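PDB 3QEC: putative carbohydrate binding protein from Pseudomonas aeruginosa, which probably binds carbohydrates, with heparin and suramin among its ligands, and may take part in carbohydrate transport and biofilm formation. Local coordinates for residues 45-50 with 109-114. Numbering follows the deposited sequence.
Sequences TKVALE and YYISSE. With PEG (di(hydroxyethyl)ether), chain F.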
ATOM      1  N   THR A  45       2.128 -10.917   4.453  1.00 67.76           N
ATOM      2  CA  THR A  45       1.597  -9.569   4.662  1.00 66.04           C
ATOM      3  C   THR A  45       0.683  -9.184   3.503  1.00 68.10           C
ATOM      4  O   THR A  45       1.029  -9.426   2.344  1.00 66.14           O
ATOM      5  CB  THR A  45       2.777  -8.582   4.819  1.00 70.69           C
ATOM      6  OG1 THR A  45       3.577  -9.005   5.925  1.00 74.66           O
ATOM      7  CG2 THR A  45       2.332  -7.155   5.051  1.00 65.07           C
ATOM      8  N   LYS A  46      -0.488  -8.591   3.828  1.00 64.21           N
ATOM      9  CA  LYS A  46      -1.463  -8.150   2.837  1.00 62.65           C
ATOM     10  C   LYS A  46      -0.982  -6.882   2.128  1.00 65.56           C
ATOM     11  O   LYS A  46      -0.433  -5.976   2.765  1.00 65.67           O
ATOM     12  CB  LYS A  46      -2.844  -7.931   3.474  1.00 64.85           C
ATOM     13  CG  LYS A  46      -3.587  -9.234   3.713  1.00 80.59           C
ATOM     14  CD  LYS A  46      -4.986  -9.006   4.263  1.00 92.79           C
ATOM     15  CE  LYS A  46      -5.683 -10.302   4.604  1.00104.37           C
ATOM     16  NZ  LYS A  46      -7.063 -10.074   5.112  1.00116.25           N
ATOM     17  N   VAL A  47      -1.158  -6.856   0.796  1.00 61.39           N
ATOM     18  CA  VAL A  47      -0.807  -5.753  -0.118  1.00 59.37           C
ATOM     19  C   VAL A  47      -2.088  -5.352  -0.865  1.00 61.62           C
ATOM     20  O   VAL A  47      -2.783  -6.217  -1.384  1.00 62.23           O
ATOM     21  CB  VAL A  47       0.362  -6.127  -1.094  1.00 61.42           C
ATOM     22  CG1 VAL A  47       0.671  -4.993  -2.063  1.00 59.39           C
ATOM     23  CG2 VAL A  47       1.620  -6.525  -0.330  1.00 61.51           C
ATOM     24  N   ALA A  48      -2.411  -4.063  -0.878  1.00 57.09           N
ATOM     25  CA  ALA A  48      -3.597  -3.516  -1.544  1.00 55.62           C
ATOM     26  C   ALA A  48      -3.224  -2.781  -2.830  1.00 57.66           C
ATOM     27  O   ALA A  48      -2.208  -2.077  -2.882  1.00 55.66           O
ATOM     28  CB  ALA A  48      -4.338  -2.566  -0.607  1.00 56.05           C
ATOM     29  N   LEU A  49      -4.070  -2.928  -3.856  1.00 53.48           N
ATOM     30  CA  LEU A  49      -3.906  -2.251  -5.143  1.00 51.92           C
ATOM     31  C   LEU A  49      -5.263  -1.646  -5.525  1.00 57.31           C
ATOM     32  O   LEU A  49      -6.243  -2.382  -5.653  1.00 58.50           O
ATOM     33  CB  LEU A  49      -3.384  -3.249  -6.199  1.00 51.19           C
ATOM     34  CG  LEU A  49      -3.214  -2.734  -7.615  1.00 51.97           C
ATOM     35  CD1 LEU A  49      -1.862  -2.099  -7.793  1.00 49.97           C
ATOM     36  CD2 LEU A  49      -3.392  -3.856  -8.601  1.00 50.98           C
ATOM     37  N   GLU A  50      -5.339  -0.310  -5.625  1.00 53.51           N
ATOM     38  CA  GLU A  50      -6.602   0.387  -5.900  1.00 53.73           C
ATOM     39  C   GLU A  50      -6.432   1.602  -6.836  1.00 58.41           C
ATOM     40  O   GLU A  50      -5.322   2.122  -6.913  1.00 57.86           O
ATOM     41  CB  GLU A  50      -7.227   0.852  -4.573  1.00 55.58           C
ATOM     42  CG  GLU A  50      -6.430   1.892  -3.793  1.00 57.98           C
ATOM     43  CD  GLU A  50      -7.080   2.203  -2.464  1.00 69.13           C
ATOM     44  OE1 GLU A  50      -8.244   2.668  -2.464  1.00 58.41           O
ATOM     45  OE2 GLU A  50      -6.458   1.910  -1.420  1.00 62.14           O
ATOM     46  N   TYR A 109      -2.645   3.331 -10.329  1.00 51.43           N
ATOM     47  CA  TYR A 109      -2.966   2.765  -9.022  1.00 51.03           C
ATOM     48  C   TYR A 109      -2.052   3.185  -7.900  1.00 56.17           C
ATOM     49  O   TYR A 109      -0.908   3.596  -8.128  1.00 57.38           O
ATOM     50  CB  TYR A 109      -2.857   1.214  -9.100  1.00 52.11           C
ATOM     51  CG  TYR A 109      -3.743   0.552 -10.133  1.00 52.30           C
ATOM     52  CD1 TYR A 109      -3.340   0.445 -11.460  1.00 53.74           C
ATOM     53  CD2 TYR A 109      -4.968  -0.009  -9.775  1.00 52.51           C
ATOM     54  CE1 TYR A 109      -4.157  -0.149 -12.416  1.00 54.07           C
ATOM     55  CE2 TYR A 109      -5.790  -0.614 -10.723  1.00 52.53           C
ATOM     56  CZ  TYR A 109      -5.387  -0.668 -12.044  1.00 58.20           C
ATOM     57  OH  TYR A 109      -6.190  -1.252 -12.981  1.00 59.82           O
ATOM     58  N   TYR A 110      -2.551   3.004  -6.670  1.00 52.77           N
ATOM     59  CA  TYR A 110      -1.803   3.059  -5.421  1.00 52.54           C
ATOM     60  C   TYR A 110      -1.586   1.625  -5.029  1.00 56.65           C
ATOM     61  O   TYR A 110      -2.540   0.842  -5.039  1.00 56.78           O
ATOM     62  CB  TYR A 110      -2.522   3.834  -4.285  1.00 53.58           C
ATOM     63  CG  TYR A 110      -2.433   5.338  -4.404  1.00 55.19           C
ATOM     64  CD1 TYR A 110      -1.202   5.991  -4.381  1.00 57.16           C
ATOM     65  CD2 TYR A 110      -3.580   6.115  -4.545  1.00 55.31           C
ATOM     66  CE1 TYR A 110      -1.117   7.373  -4.538  1.00 57.35           C
ATOM     67  CE2 TYR A 110      -3.502   7.495  -4.730  1.00 55.24           C
ATOM     68  CZ  TYR A 110      -2.272   8.122  -4.700  1.00 60.14           C
ATOM     69  OH  TYR A 110      -2.204   9.487  -4.850  1.00 62.58           O
ATOM     70  N   ILE A 111      -0.339   1.247  -4.769  1.00 53.11           N
ATOM     71  CA  ILE A 111       0.010  -0.093  -4.279  1.00 52.37           C
ATOM     72  C   ILE A 111       0.526   0.181  -2.843  1.00 56.74           C
ATOM     73  O   ILE A 111       1.385   1.048  -2.655  1.00 58.00           O
ATOM     74  CB  ILE A 111       0.945  -0.872  -5.241  1.00 54.33           C
ATOM     75  CG1 ILE A 111       1.090  -2.358  -4.828  1.00 54.66           C
ATOM     76  CG2 ILE A 111       2.291  -0.149  -5.515  1.00 54.37           C
ATOM     77  CD1 ILE A 111       1.644  -3.260  -5.959  1.00 54.78           C
ATOM     78  N   SER A 112      -0.130  -0.409  -1.837  1.00 52.39           N
ATOM     79  CA  SER A 112       0.096  -0.074  -0.435  1.00 52.71           C
ATOM     80  C   SER A 112       0.097  -1.280   0.506  1.00 57.69           C
ATOM     81  O   SER A 112      -0.699  -2.207   0.334  1.00 57.88           O
ATOM     82  CB  SER A 112      -1.001   0.895   0.022  1.00 56.00           C
ATOM     83  OG  SER A 112      -0.722   1.484   1.283  1.00 65.62           O
ATOM     84  N   SER A 113       0.949  -1.216   1.550  1.00 54.29           N
ATOM     85  CA  SER A 113       1.076  -2.247   2.584  1.00 55.08           C
ATOM     86  C   SER A 113       1.480  -1.644   3.941  1.00 61.50           C
ATOM     87  O   SER A 113       1.840  -0.463   4.019  1.00 61.75           O
ATOM     88  CB  SER A 113       2.092  -3.305   2.167  1.00 57.37           C
ATOM     89  OG  SER A 113       1.933  -4.485   2.939  1.00 64.17           O
ATOM     90  N   GLU A 114       1.388  -2.457   5.005  1.00 59.08           N
ATOM     91  CA  GLU A 114       1.778  -2.098   6.365  1.00 60.30           C
ATOM     92  C   GLU A 114       2.645  -3.222   6.928  1.00 65.79           C
ATOM     93  O   GLU A 114       2.216  -4.374   7.002  1.00 66.18           O
ATOM     94  CB  GLU A 114       0.553  -1.818   7.250  1.00 62.43           C
ATOM     95  CG  GLU A 114       0.890  -1.494   8.700  1.00 73.30           C
ATOM     96  CD  GLU A 114      -0.155  -0.738   9.503  1.00 97.22           C
ATOM     97  OE1 GLU A 114      -1.177  -0.308   8.924  1.00 95.23           O
ATOM     98  OE2 GLU A 114       0.081  -0.528  10.711  1.00 99.97           O
TER
HETATM   99  C1  PEG F 204       2.865  -7.760   8.870  0.80 78.35           C
HETATM  100  O1  PEG F 204       3.819  -8.804   8.639  0.80 81.18           O
HETATM  101  C2  PEG F 204       3.230  -6.788   9.970  0.80 78.40           C
HETATM  102  O2  PEG F 204       2.428  -5.612   9.906  0.80 79.75           O
HETATM  103  C3  PEG F 204       1.398  -5.468  10.924  0.80 80.64           C
HETATM  104  C4  PEG F 204       0.119  -4.816  10.395  0.80 79.55           C
HETATM  105  O4  PEG F 204      -0.351  -5.375   9.139  0.80 82.92           O
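Two central strands of the four-stranded antiparallel sheet, 46-51 and 107-120, pair here through A48 with S112 and E50 with Y110; the antiparallel segment axes approach to 4.7 Å. Both pairs are hydrogen-bonded in each direction: A48 N reaches S112 O at 2.8 Å, nearly straight at hydrogen (176°), and Y110 N meets E50 O at 2.9 Å. Toward K46 a side chain replaces the backbone donor. S113 OG, anti to its own backbone N (chi1 -162°), donates to K46 O at 2.8 Å, tilted 31° from the carbonyl plane. V47, L49 and I111 point to one face, where L49 and I111 both touch I26; I111 also packs on F99 and L49 on F101. There V47 CG1 touches I111 CG1 at 3.8 Å, while L49 CD1 lies 3.7 Å from Y109 CB and also reaches I111 CB. At the T45 end, T45 OG1 accepts a 2.7 Å bond from O1 of a di(hydroxyethyl)ether, probably from the crystallisation liquor. The chemistry thus divides by face: apolar branches join this sheet to strands 24-33 and 98-104, whereas on the face that helix 54-63 packs against, the carboxylate of the buried E50 bonds to Y60 and is probably stabilised as an anion by its salt bridge to R84.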